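Long-range contacts in YceI-like domain protein (Burkholderia cenocepacia BC7, PDB 5IXH), which holds a long octaprenyl diphosphate in a lipocalin-like beta barrel and probably captures antibiotics outside the cell, contributing to intrinsic resistance: residues S9-V14 / V152-H157; Q46-V51 / Q78-S83; G98-K103 / S133-G138. All blocks are in the same frame, centred on the assembly; numbering follows the deposited sequence.

Interaction 1 of 3, residues S9-V14 / V152-H157; sequences SKVSAV and VQIKFH. With OTP ((2E,6E,10E,14E,18E,22E,26E)-3,7,11,15,19,23,27,31-octamethyldotriaconta-2,6,10,14,18,22,26,30-octaenyl trihydrogen diphosphate), chain C.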
# COMPACT_ATOMS: atom_id res chain seq x y z
N SER A 9 -11.02 -3.02 6.73
CA SER A 9 -10.12 -2.61 5.65
C SER A 9 -8.95 -3.57 5.56
O SER A 9 -8.66 -4.33 6.51
CB SER A 9 -9.62 -1.20 5.91
OG SER A 9 -10.70 -0.28 5.87
N LYS A 10 -8.26 -3.53 4.43
CA LYS A 10 -7.13 -4.42 4.21
C LYS A 10 -6.13 -3.75 3.32
O LYS A 10 -6.48 -3.09 2.33
CB LYS A 10 -7.61 -5.71 3.53
CG LYS A 10 -6.57 -6.83 3.51
CD LYS A 10 -6.85 -7.84 2.40
CE LYS A 10 -6.10 -9.14 2.62
NZ LYS A 10 -6.14 -10.02 1.42
N VAL A 11 -4.86 -3.90 3.67
CA VAL A 11 -3.76 -3.49 2.81
C VAL A 11 -2.81 -4.68 2.74
O VAL A 11 -2.39 -5.20 3.77
CB VAL A 11 -3.01 -2.28 3.35
CG1 VAL A 11 -1.86 -1.89 2.41
CG2 VAL A 11 -3.96 -1.10 3.50
N SER A 12 -2.51 -5.11 1.52
CA SER A 12 -1.66 -6.27 1.31
C SER A 12 -0.66 -6.01 0.20
O SER A 12 -0.76 -5.03 -0.53
CB SER A 12 -2.51 -7.51 0.99
OG SER A 12 -3.16 -7.40 -0.25
N ALA A 13 0.33 -6.89 0.12
CA ALA A 13 1.35 -6.82 -0.91
C ALA A 13 1.56 -8.22 -1.47
O ALA A 13 1.67 -9.19 -0.72
CB ALA A 13 2.63 -6.27 -0.38
N VAL A 14 1.51 -8.30 -2.80
CA VAL A 14 1.68 -9.56 -3.50
C VAL A 14 3.00 -9.54 -4.24
O VAL A 14 3.23 -8.65 -5.07
CB VAL A 14 0.56 -9.79 -4.52
CG1 VAL A 14 0.74 -11.13 -5.17
CG2 VAL A 14 -0.80 -9.68 -3.85
N VAL A 152 6.10 -5.66 -7.12
CA VAL A 152 5.20 -6.01 -6.01
C VAL A 152 3.91 -5.24 -6.21
O VAL A 152 3.94 -4.04 -6.51
CB VAL A 152 5.82 -5.63 -4.65
CG1 VAL A 152 4.82 -5.84 -3.49
CG2 VAL A 152 7.08 -6.42 -4.41
N GLN A 153 2.77 -5.91 -6.05
CA GLN A 153 1.48 -5.26 -6.17
C GLN A 153 0.93 -4.95 -4.78
O GLN A 153 0.72 -5.85 -3.96
CB GLN A 153 0.49 -6.14 -6.93
CG GLN A 153 0.89 -6.40 -8.36
CD GLN A 153 -0.10 -7.29 -9.08
OE1 GLN A 153 -0.98 -7.87 -8.45
NE2 GLN A 153 0.05 -7.40 -10.39
N ILE A 154 0.70 -3.67 -4.52
CA ILE A 154 0.10 -3.23 -3.26
C ILE A 154 -1.41 -3.13 -3.47
O ILE A 154 -1.87 -2.33 -4.28
CB ILE A 154 0.64 -1.85 -2.83
CG1 ILE A 154 2.17 -1.90 -2.66
CG2 ILE A 154 -0.06 -1.41 -1.52
CD1 ILE A 154 2.81 -0.55 -2.42
N LYS A 155 -2.17 -3.94 -2.78
CA LYS A 155 -3.62 -3.96 -2.93
C LYS A 155 -4.26 -3.39 -1.70
O LYS A 155 -3.84 -3.66 -0.58
CB LYS A 155 -4.10 -5.40 -3.15
CG LYS A 155 -3.40 -6.14 -4.26
CD LYS A 155 -4.25 -7.28 -4.83
CE LYS A 155 -4.84 -8.17 -3.74
NZ LYS A 155 -3.80 -8.81 -2.89
N PHE A 156 -5.30 -2.59 -1.89
CA PHE A 156 -6.00 -2.04 -0.75
C PHE A 156 -7.50 -2.04 -0.97
O PHE A 156 -8.01 -1.88 -2.08
CB PHE A 156 -5.51 -0.63 -0.44
CG PHE A 156 -5.55 0.28 -1.63
CD1 PHE A 156 -6.68 1.02 -1.92
CD2 PHE A 156 -4.45 0.37 -2.48
CE1 PHE A 156 -6.69 1.87 -3.02
CE2 PHE A 156 -4.47 1.20 -3.57
CZ PHE A 156 -5.60 1.94 -3.85
N HIS A 157 -8.19 -2.21 0.16
CA HIS A 157 -9.64 -2.15 0.26
C HIS A 157 -9.89 -1.33 1.52
O HIS A 157 -9.74 -1.85 2.62
CB HIS A 157 -10.21 -3.56 0.41
CG HIS A 157 -11.68 -3.61 0.66
ND1 HIS A 157 -12.61 -3.48 -0.35
CD2 HIS A 157 -12.40 -3.83 1.79
CE1 HIS A 157 -13.83 -3.58 0.15
NE2 HIS A 157 -13.73 -3.79 1.45
O7 OTP C . 12.15 -21.36 -2.26
P2 OTP C . 12.62 -19.93 -2.09
O5 OTP C . 14.06 -19.92 -1.61
O6 OTP C . 12.53 -19.20 -3.42
O4 OTP C . 11.71 -19.19 -1.03
P1 OTP C . 12.06 -17.79 -0.35
O2 OTP C . 12.95 -18.02 0.85
O3 OTP C . 12.76 -16.89 -1.35
O1 OTP C . 10.69 -17.14 0.12
C40 OTP C . 10.32 -15.82 -0.26
C39 OTP C . 9.16 -15.50 0.68
C37 OTP C . 8.43 -14.35 0.64
C38 OTP C . 7.32 -14.23 1.68
C36 OTP C . 8.69 -13.20 -0.37
C35 OTP C . 8.74 -11.87 0.41
C34 OTP C . 8.25 -10.68 -0.44
C32 OTP C . 7.87 -9.52 0.19
C33 OTP C . 7.92 -9.40 1.72
C31 OTP C . 7.38 -8.32 -0.64
C30 OTP C . 8.12 -7.05 -0.18
C29 OTP C . 7.03 -6.01 0.09
C27 OTP C . 7.02 -4.77 -0.50
C28 OTP C . 8.08 -4.25 -1.46
C26 OTP C . 5.83 -3.88 -0.13
C25 OTP C . 6.28 -2.44 0.17
C24 OTP C . 4.91 -1.82 0.45
C22 OTP C . 4.60 -1.25 1.65
C23 OTP C . 5.59 -1.15 2.82
C21 OTP C . 3.19 -0.68 1.79
C20 OTP C . 3.33 0.81 1.48
C19 OTP C . 1.92 1.28 1.08
C17 OTP C . 1.36 2.42 1.63
C18 OTP C . 2.13 3.25 2.66
C16 OTP C . -0.05 2.89 1.22
C15 OTP C . -0.77 1.89 0.30
C14 OTP C . -1.97 2.63 -0.33
C12 OTP C . -1.79 3.41 -1.45
C13 OTP C . -0.43 3.58 -2.14
C11 OTP C . -2.98 4.14 -2.08
C10 OTP C . -4.09 4.44 -1.06
C9 OTP C . -5.01 5.43 -1.79
C7 OTP C . -5.98 6.14 -1.12
C8 OTP C . -6.17 5.96 0.39
C6 OTP C . -6.84 7.12 -1.93
C5 OTP C . -8.32 6.97 -1.56
C4 OTP C . -9.08 7.53 -2.78
C2 OTP C . -9.74 8.74 -2.81
C3 OTP C . -10.45 9.12 -4.11
C1 OTP C . -9.79 9.70 -1.61
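Six backbone hydrogen bonds tie strand 10-14 to strand 152-157, antiparallel, in pairs at Lys10-His157, Ser12-Lys155 and Val14-Gln153. The shortest runs from Val14 N to Gln153 O at 2.8 Å. Five of the six donors lie in the plane of the carbonyl they reach; Lys155 N instead approaches Ser12 O from 35° above it. At the non-hydrogen-bonded pairs, CA-H groups fill the gaps, as where Val11 CA faces Lys155 O at 3.4 Å.

The polar groups share a face with Val14. Lys155 is bent at both chi3 and chi4, folding its tip back across the neighbouring strand, where NZ comes within 3.1 Å of Ser12 OG; the lysine crosses Val14 obliquely, NZ 3.3 Å from Val14 CG2. Both polar ends are held by Glu23 OE2, through a salt bridge from Lys155 NZ and a hydrogen bond with Ser12 OG; the carboxylate probably also offsets Lys10, a weaker, longer partner. His157 ND1 bonds to Asp125 on the next strand.

Apolar groups take the other face. Ala13 CB meets Val152 CG1 at 3.8 Å, and both border the prenyl chain, as do Ile154 and Phe156. Ile154 sends CD1 to OTP C24 at 3.8 Å. The Phe156 ring, with CG in the crowded position between backbone N and carbonyl carbon (chi1 53°), lays one face against the chain, CE2 standing 3.6 Å from OTP C11. A mostly polar face backing an apolar one that lines the lipid is the wall of a lipocalin-like barrel, closed here by its first and last strands.

Interaction 2 of 3, residues Q46-V51 / Q78-S83; sequences QMTIDV and QATFVS. With OTP ((2E,6E,10E,14E,18E,22E,26E)-3,7,11,15,19,23,27,31-octamethyldotriaconta-2,6,10,14,18,22,26,30-octaenyl trihydrogen diphosphate), chain C.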
# COMPACT_ATOMS: atom_id res chain seq x y z
N GLN A 46 -4.76 9.95 3.21
CA GLN A 46 -3.44 9.56 3.68
C GLN A 46 -3.54 8.20 4.32
O GLN A 46 -4.60 7.84 4.86
CB GLN A 46 -2.89 10.57 4.66
CG GLN A 46 -3.74 10.79 5.89
CD GLN A 46 -3.10 11.75 6.86
OE1 GLN A 46 -2.74 11.38 7.98
NE2 GLN A 46 -2.96 13.00 6.44
N MET A 47 -2.44 7.46 4.28
CA MET A 47 -2.33 6.18 4.96
C MET A 47 -0.98 6.06 5.61
O MET A 47 0.03 6.47 5.03
CB MET A 47 -2.49 5.04 3.97
CG MET A 47 -2.39 3.68 4.59
SD MET A 47 -2.67 2.37 3.40
CE MET A 47 -4.31 2.81 2.85
N THR A 48 -0.95 5.46 6.79
CA THR A 48 0.26 5.20 7.53
C THR A 48 0.25 3.74 7.92
O THR A 48 -0.65 3.29 8.63
CB THR A 48 0.28 6.05 8.77
OG1 THR A 48 0.16 7.43 8.37
CG2 THR A 48 1.57 5.85 9.54
N ILE A 49 1.24 3.00 7.46
CA ILE A 49 1.35 1.58 7.72
C ILE A 49 2.45 1.30 8.74
O ILE A 49 3.57 1.83 8.63
CB ILE A 49 1.68 0.87 6.39
CG1 ILE A 49 0.52 0.97 5.39
CG2 ILE A 49 2.10 -0.56 6.60
CD1 ILE A 49 -0.37 -0.25 5.27
N ASP A 50 2.13 0.44 9.72
CA ASP A 50 3.12 -0.09 10.67
C ASP A 50 3.78 -1.30 10.02
O ASP A 50 3.17 -2.37 9.94
CB ASP A 50 2.40 -0.43 11.97
CG ASP A 50 3.23 -1.27 12.95
OD1 ASP A 50 4.31 -1.78 12.60
OD2 ASP A 50 2.75 -1.45 14.09
N VAL A 51 4.99 -1.15 9.51
CA VAL A 51 5.53 -2.19 8.62
C VAL A 51 5.85 -3.50 9.35
O VAL A 51 5.78 -4.55 8.72
CB VAL A 51 6.75 -1.72 7.75
CG1 VAL A 51 6.38 -0.46 6.96
CG2 VAL A 51 7.94 -1.48 8.58
N GLN A 78 7.52 2.97 9.83
CA GLN A 78 6.31 3.26 9.07
C GLN A 78 6.60 3.41 7.60
O GLN A 78 7.72 3.73 7.19
CB GLN A 78 5.61 4.51 9.61
CG GLN A 78 5.12 4.41 11.04
CD GLN A 78 4.47 5.68 11.54
OE1 GLN A 78 4.75 6.76 11.06
NE2 GLN A 78 3.51 5.53 12.43
N ALA A 79 5.56 3.19 6.80
CA ALA A 79 5.49 3.58 5.39
C ALA A 79 4.26 4.46 5.26
O ALA A 79 3.28 4.26 5.98
CB ALA A 79 5.38 2.36 4.52
N THR A 80 4.31 5.44 4.38
CA THR A 80 3.23 6.42 4.27
C THR A 80 2.86 6.73 2.82
O THR A 80 3.69 6.67 1.94
CB THR A 80 3.60 7.76 4.96
OG1 THR A 80 4.84 8.25 4.43
CG2 THR A 80 3.77 7.57 6.46
N PHE A 81 1.60 7.06 2.64
CA PHE A 81 1.10 7.66 1.41
C PHE A 81 0.32 8.90 1.78
O PHE A 81 -0.54 8.85 2.66
CB PHE A 81 0.21 6.70 0.62
CG PHE A 81 -0.38 7.34 -0.61
CD1 PHE A 81 0.38 7.53 -1.76
CD2 PHE A 81 -1.68 7.83 -0.59
CE1 PHE A 81 -0.16 8.17 -2.87
CE2 PHE A 81 -2.21 8.45 -1.71
CZ PHE A 81 -1.46 8.64 -2.84
N VAL A 82 0.59 10.01 1.10
CA VAL A 82 -0.17 11.25 1.31
C VAL A 82 -0.54 11.78 -0.08
O VAL A 82 0.33 12.08 -0.89
CB VAL A 82 0.68 12.31 2.09
CG1 VAL A 82 -0.08 13.62 2.23
CG2 VAL A 82 1.12 11.78 3.46
N SER A 83 -1.83 11.91 -0.35
CA SER A 83 -2.28 12.39 -1.64
C SER A 83 -1.97 13.86 -1.83
O SER A 83 -1.92 14.63 -0.88
CB SER A 83 -3.76 12.19 -1.84
OG SER A 83 -4.53 13.02 -0.97
O7 OTP C . 12.15 -21.36 -2.26
P2 OTP C . 12.62 -19.93 -2.09
O5 OTP C . 14.06 -19.92 -1.61
O6 OTP C . 12.53 -19.20 -3.42
O4 OTP C . 11.71 -19.19 -1.03
P1 OTP C . 12.06 -17.79 -0.35
O2 OTP C . 12.95 -18.02 0.85
O3 OTP C . 12.76 -16.89 -1.35
O1 OTP C . 10.69 -17.14 0.12
C40 OTP C . 10.32 -15.82 -0.26
C39 OTP C . 9.16 -15.50 0.68
C37 OTP C . 8.43 -14.35 0.64
C38 OTP C . 7.32 -14.23 1.68
C36 OTP C . 8.69 -13.20 -0.37
C35 OTP C . 8.74 -11.87 0.41
C34 OTP C . 8.25 -10.68 -0.44
C32 OTP C . 7.87 -9.52 0.19
C33 OTP C . 7.92 -9.40 1.72
C31 OTP C . 7.38 -8.32 -0.64
C30 OTP C . 8.12 -7.05 -0.18
C29 OTP C . 7.03 -6.01 0.09
C27 OTP C . 7.02 -4.77 -0.50
C28 OTP C . 8.08 -4.25 -1.46
C26 OTP C . 5.83 -3.88 -0.13
C25 OTP C . 6.28 -2.44 0.17
C24 OTP C . 4.91 -1.82 0.45
C22 OTP C . 4.60 -1.25 1.65
C23 OTP C . 5.59 -1.15 2.82
C21 OTP C . 3.19 -0.68 1.79
C20 OTP C . 3.33 0.81 1.48
C19 OTP C . 1.92 1.28 1.08
C17 OTP C . 1.36 2.42 1.63
C18 OTP C . 2.13 3.25 2.66
C16 OTP C . -0.05 2.89 1.22
C15 OTP C . -0.77 1.89 0.30
C14 OTP C . -1.97 2.63 -0.33
C12 OTP C . -1.79 3.41 -1.45
C13 OTP C . -0.43 3.58 -2.14
C11 OTP C . -2.98 4.14 -2.08
C10 OTP C . -4.09 4.44 -1.06
C9 OTP C . -5.01 5.43 -1.79
C7 OTP C . -5.98 6.14 -1.12
C8 OTP C . -6.17 5.96 0.39
C6 OTP C . -6.84 7.12 -1.93
C5 OTP C . -8.32 6.97 -1.56
C4 OTP C . -9.08 7.53 -2.78
C2 OTP C . -9.74 8.74 -2.81
C3 OTP C . -10.45 9.12 -4.11
C1 OTP C . -9.79 9.70 -1.61
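Met47 and Phe81, a hydrogen-bonded pair of the antiparallel strands 46-50 and 78-83, meet the prenyl chain with very different groups. With CG of Met47 anti to N and the chain extended through chi2, SD lies 3.4 Å from OTP C16; the bend at chi3 (-58°) then turns CE toward OTP C14. Phe81 also has CG anti to its backbone N (chi1 176°), and one ring face lies beside the lipid, with OTP C11 offset toward the rim 4.2 Å above the plane of the Phe81 ring. Methyl C18 of the lipid settles against the second pair: Ala79 CB is 3.8 Å from OTP C18, and Ile49 reaches the same methyl with CG1. The backbone takes part as well, Thr80 N lying 3.5 Å from OTP C18.

Behind this first shell, four hydrogen bonds fix the register. Ile49 N gives the straightest, 2.8 Å to Ala79 O at 178° and nearly along the C=O axis. Just beyond the strand end Val51 folds back, placing CG1 3.9 Å from Ala79 CB. On the reverse face Thr48 and Thr80 lie side by side, while Thr48 CG2 presses on the flat amide of Gln78, 3.5 Å from its CD, with the extended glutamine crossing obliquely over it.

Further out, strand 44-50 pairs with strand 22-34, Ile49 leaning on Phe26 and Phe29. Strand 78-90 is bordered on its other edge by strand 93-102, where Phe81 touches Val96, and Ser83 OG accepts the amide of Ala45 at the far end of the contact.

Interaction 3 of 3, residues G98-K103 / S133-G138; sequences GKLTIK and SAFNVG. With OTP ((2E,6E,10E,14E,18E,22E,26E)-3,7,11,15,19,23,27,31-octamethyldotriaconta-2,6,10,14,18,22,26,30-octaenyl trihydrogen diphosphate), chain C.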
# COMPACT_ATOMS: atom_id res chain seq x y z
N GLY A 98 0.11 11.01 -5.25
CA GLY A 98 0.70 11.49 -4.01
C GLY A 98 2.07 10.92 -3.77
O GLY A 98 2.68 10.29 -4.63
N LYS A 99 2.57 11.16 -2.56
CA LYS A 99 3.91 10.75 -2.16
C LYS A 99 3.87 9.47 -1.37
O LYS A 99 3.21 9.42 -0.32
CB LYS A 99 4.55 11.85 -1.33
CG LYS A 99 6.01 11.59 -1.10
CD LYS A 99 6.66 12.59 -0.14
CE LYS A 99 6.69 13.97 -0.71
NZ LYS A 99 7.59 14.81 0.13
N LEU A 100 4.56 8.46 -1.86
CA LEU A 100 4.72 7.15 -1.20
C LEU A 100 6.13 7.10 -0.65
O LEU A 100 7.07 7.26 -1.41
CB LEU A 100 4.49 6.03 -2.21
CG LEU A 100 4.67 4.59 -1.71
CD1 LEU A 100 3.68 4.27 -0.61
CD2 LEU A 100 4.54 3.61 -2.84
N THR A 101 6.24 6.92 0.67
CA THR A 101 7.55 6.81 1.33
C THR A 101 7.63 5.44 1.99
O THR A 101 6.79 5.10 2.85
CB THR A 101 7.73 7.89 2.38
OG1 THR A 101 7.49 9.17 1.77
CG2 THR A 101 9.14 7.86 2.95
N ILE A 102 8.63 4.67 1.59
CA ILE A 102 8.89 3.33 2.12
C ILE A 102 10.39 3.27 2.39
O ILE A 102 11.20 3.62 1.55
CB ILE A 102 8.52 2.20 1.10
CG1 ILE A 102 7.05 2.25 0.72
CG2 ILE A 102 8.87 0.82 1.68
CD1 ILE A 102 6.71 1.47 -0.51
N LYS A 103 10.75 2.81 3.60
CA LYS A 103 12.14 2.67 4.00
C LYS A 103 12.87 4.02 3.80
O LYS A 103 14.01 4.10 3.38
CB LYS A 103 12.79 1.50 3.25
CG LYS A 103 14.01 0.91 3.89
CD LYS A 103 14.49 -0.36 3.16
CE LYS A 103 15.80 -0.90 3.72
NZ LYS A 103 16.26 -2.14 3.08
N SER A 133 12.83 -2.62 -5.58
CA SER A 133 14.18 -2.07 -5.68
C SER A 133 14.21 -0.54 -5.59
O SER A 133 15.19 0.03 -5.11
CB SER A 133 14.86 -2.50 -6.99
OG SER A 133 14.12 -2.05 -8.11
N ALA A 134 13.14 0.13 -6.04
CA ALA A 134 13.07 1.58 -6.00
C ALA A 134 13.10 2.12 -4.57
O ALA A 134 13.47 3.26 -4.34
CB ALA A 134 11.81 2.06 -6.69
N PHE A 135 12.70 1.28 -3.62
CA PHE A 135 12.69 1.66 -2.21
C PHE A 135 13.74 0.89 -1.40
O PHE A 135 13.73 0.91 -0.18
CB PHE A 135 11.28 1.43 -1.65
CG PHE A 135 10.22 2.21 -2.36
CD1 PHE A 135 9.93 3.50 -1.97
CD2 PHE A 135 9.53 1.66 -3.45
CE1 PHE A 135 9.00 4.24 -2.63
CE2 PHE A 135 8.58 2.40 -4.11
CZ PHE A 135 8.31 3.70 -3.71
N ASN A 136 14.62 0.21 -2.13
CA ASN A 136 15.70 -0.59 -1.56
C ASN A 136 15.14 -1.68 -0.63
O ASN A 136 15.79 -2.05 0.35
CB ASN A 136 16.71 0.33 -0.84
CG ASN A 136 18.14 -0.11 -1.03
OD1 ASN A 136 18.52 -0.60 -2.10
ND2 ASN A 136 18.95 0.04 0.01
N VAL A 137 13.95 -2.20 -0.92
CA VAL A 137 13.32 -3.29 -0.16
C VAL A 137 13.75 -4.63 -0.75
O VAL A 137 13.32 -5.03 -1.84
CB VAL A 137 11.80 -3.15 -0.12
CG1 VAL A 137 11.14 -4.37 0.53
CG2 VAL A 137 11.43 -1.87 0.64
N GLY A 138 14.62 -5.31 -0.02
CA GLY A 138 15.23 -6.57 -0.46
C GLY A 138 16.55 -6.26 -1.15
O GLY A 138 16.66 -6.37 -2.37
O7 OTP C . 12.15 -21.36 -2.26
P2 OTP C . 12.62 -19.93 -2.09
O5 OTP C . 14.06 -19.92 -1.61
O6 OTP C . 12.53 -19.20 -3.42
O4 OTP C . 11.71 -19.19 -1.03
P1 OTP C . 12.06 -17.79 -0.35
O2 OTP C . 12.95 -18.02 0.85
O3 OTP C . 12.76 -16.89 -1.35
O1 OTP C . 10.69 -17.14 0.12
C40 OTP C . 10.32 -15.82 -0.26
C39 OTP C . 9.16 -15.50 0.68
C37 OTP C . 8.43 -14.35 0.64
C38 OTP C . 7.32 -14.23 1.68
C36 OTP C . 8.69 -13.20 -0.37
C35 OTP C . 8.74 -11.87 0.41
C34 OTP C . 8.25 -10.68 -0.44
C32 OTP C . 7.87 -9.52 0.19
C33 OTP C . 7.92 -9.40 1.72
C31 OTP C . 7.38 -8.32 -0.64
C30 OTP C . 8.12 -7.05 -0.18
C29 OTP C . 7.03 -6.01 0.09
C27 OTP C . 7.02 -4.77 -0.50
C28 OTP C . 8.08 -4.25 -1.46
C26 OTP C . 5.83 -3.88 -0.13
C25 OTP C . 6.28 -2.44 0.17
C24 OTP C . 4.91 -1.82 0.45
C22 OTP C . 4.60 -1.25 1.65
C23 OTP C . 5.59 -1.15 2.82
C21 OTP C . 3.19 -0.68 1.79
C20 OTP C . 3.33 0.81 1.48
C19 OTP C . 1.92 1.28 1.08
C17 OTP C . 1.36 2.42 1.63
C18 OTP C . 2.13 3.25 2.66
C16 OTP C . -0.05 2.89 1.22
C15 OTP C . -0.77 1.89 0.30
C14 OTP C . -1.97 2.63 -0.33
C12 OTP C . -1.79 3.41 -1.45
C13 OTP C . -0.43 3.58 -2.14
C11 OTP C . -2.98 4.14 -2.08
C10 OTP C . -4.09 4.44 -1.06
C9 OTP C . -5.01 5.43 -1.79
C7 OTP C . -5.98 6.14 -1.12
C8 OTP C . -6.17 5.96 0.39
C6 OTP C . -6.84 7.12 -1.93
C5 OTP C . -8.32 6.97 -1.56
C4 OTP C . -9.08 7.53 -2.78
C2 OTP C . -9.74 8.74 -2.81
C3 OTP C . -10.45 9.12 -4.11
C1 OTP C . -9.79 9.70 -1.61
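Phe135 has CG anti to its carbonyl carbon (chi1 -59°), and Ile102 likewise sets CG1 anti to its carbonyl carbon (chi1 -60°) before extending through chi2; together these torsions bring the isoleucine tip beneath the phenyl ring. The setting is the mouth of the lipocalin-like barrel, where the loop 133-138, following strand 121-131, folds over the end of strand 98-102. Ile102 CD1 stands 3.9 Å from the centroid of the Phe135 ring, almost exactly on its normal, a clean CH-pi contact over one face. Nearer the backbone, Ile102 CB closes on Phe135 CD1 at 3.6 Å, so the isoleucine runs from the ring's CD1 side to over its centre. Leu100 crosses the phenylalanine at about a right angle: its CD2 meets Phe135 CZ, while Leu100 O lies at the ring edge, near the plane, 3.8 Å from CE1. Ile130 of strand 121-131 touches the phenylalanine as well as Leu100 and Ile102, joining the loop to that part of the wall.

The same residues are shared with the lipid. Leu100 keeps CD2 for the ring and turns CD1 to OTP C17 at 3.7 Å. Val137 divides its methyls too, CG2 on Ile102 CG2 and CG1 3.7 Å from OTP C28. Ile102 CD1, sandwiched between ring and chain, also meets C24 of the lipid.

Polar closure comes from Lys103, just past the strand, whose CG is anti to its backbone N and whose chain is fully extended along the loop. Its ammonium is gripped by three carbonyls, those of Lys68, Trp70 and Asn136; Lys103 NZ reaches Asn136 O at 2.8 Å from 27° above that carbonyl plane.

Overall arrangement
All three contacts belong to one curled antiparallel sheet of a lipocalin-like barrel and touch the same prenyl chain. Along the sequence, interaction 1 pairs its first and last strands and so spans the others; interaction 2 then closes before interaction 3 opens. Interactions 1 and 2, centres 12 Å apart, meet where Val11 packs on Met47 and Ile49. Interactions 2 and 3, centres 11 Å apart, lie on neighbouring strands 78-90 and 93-102, joined by probable backbone hydrogen bonds. Interactions 1 and 3, at 15 Å, do not touch. The three thus line several sides of the lipid tail, consistent with a barrel built to hold long apolar ligands.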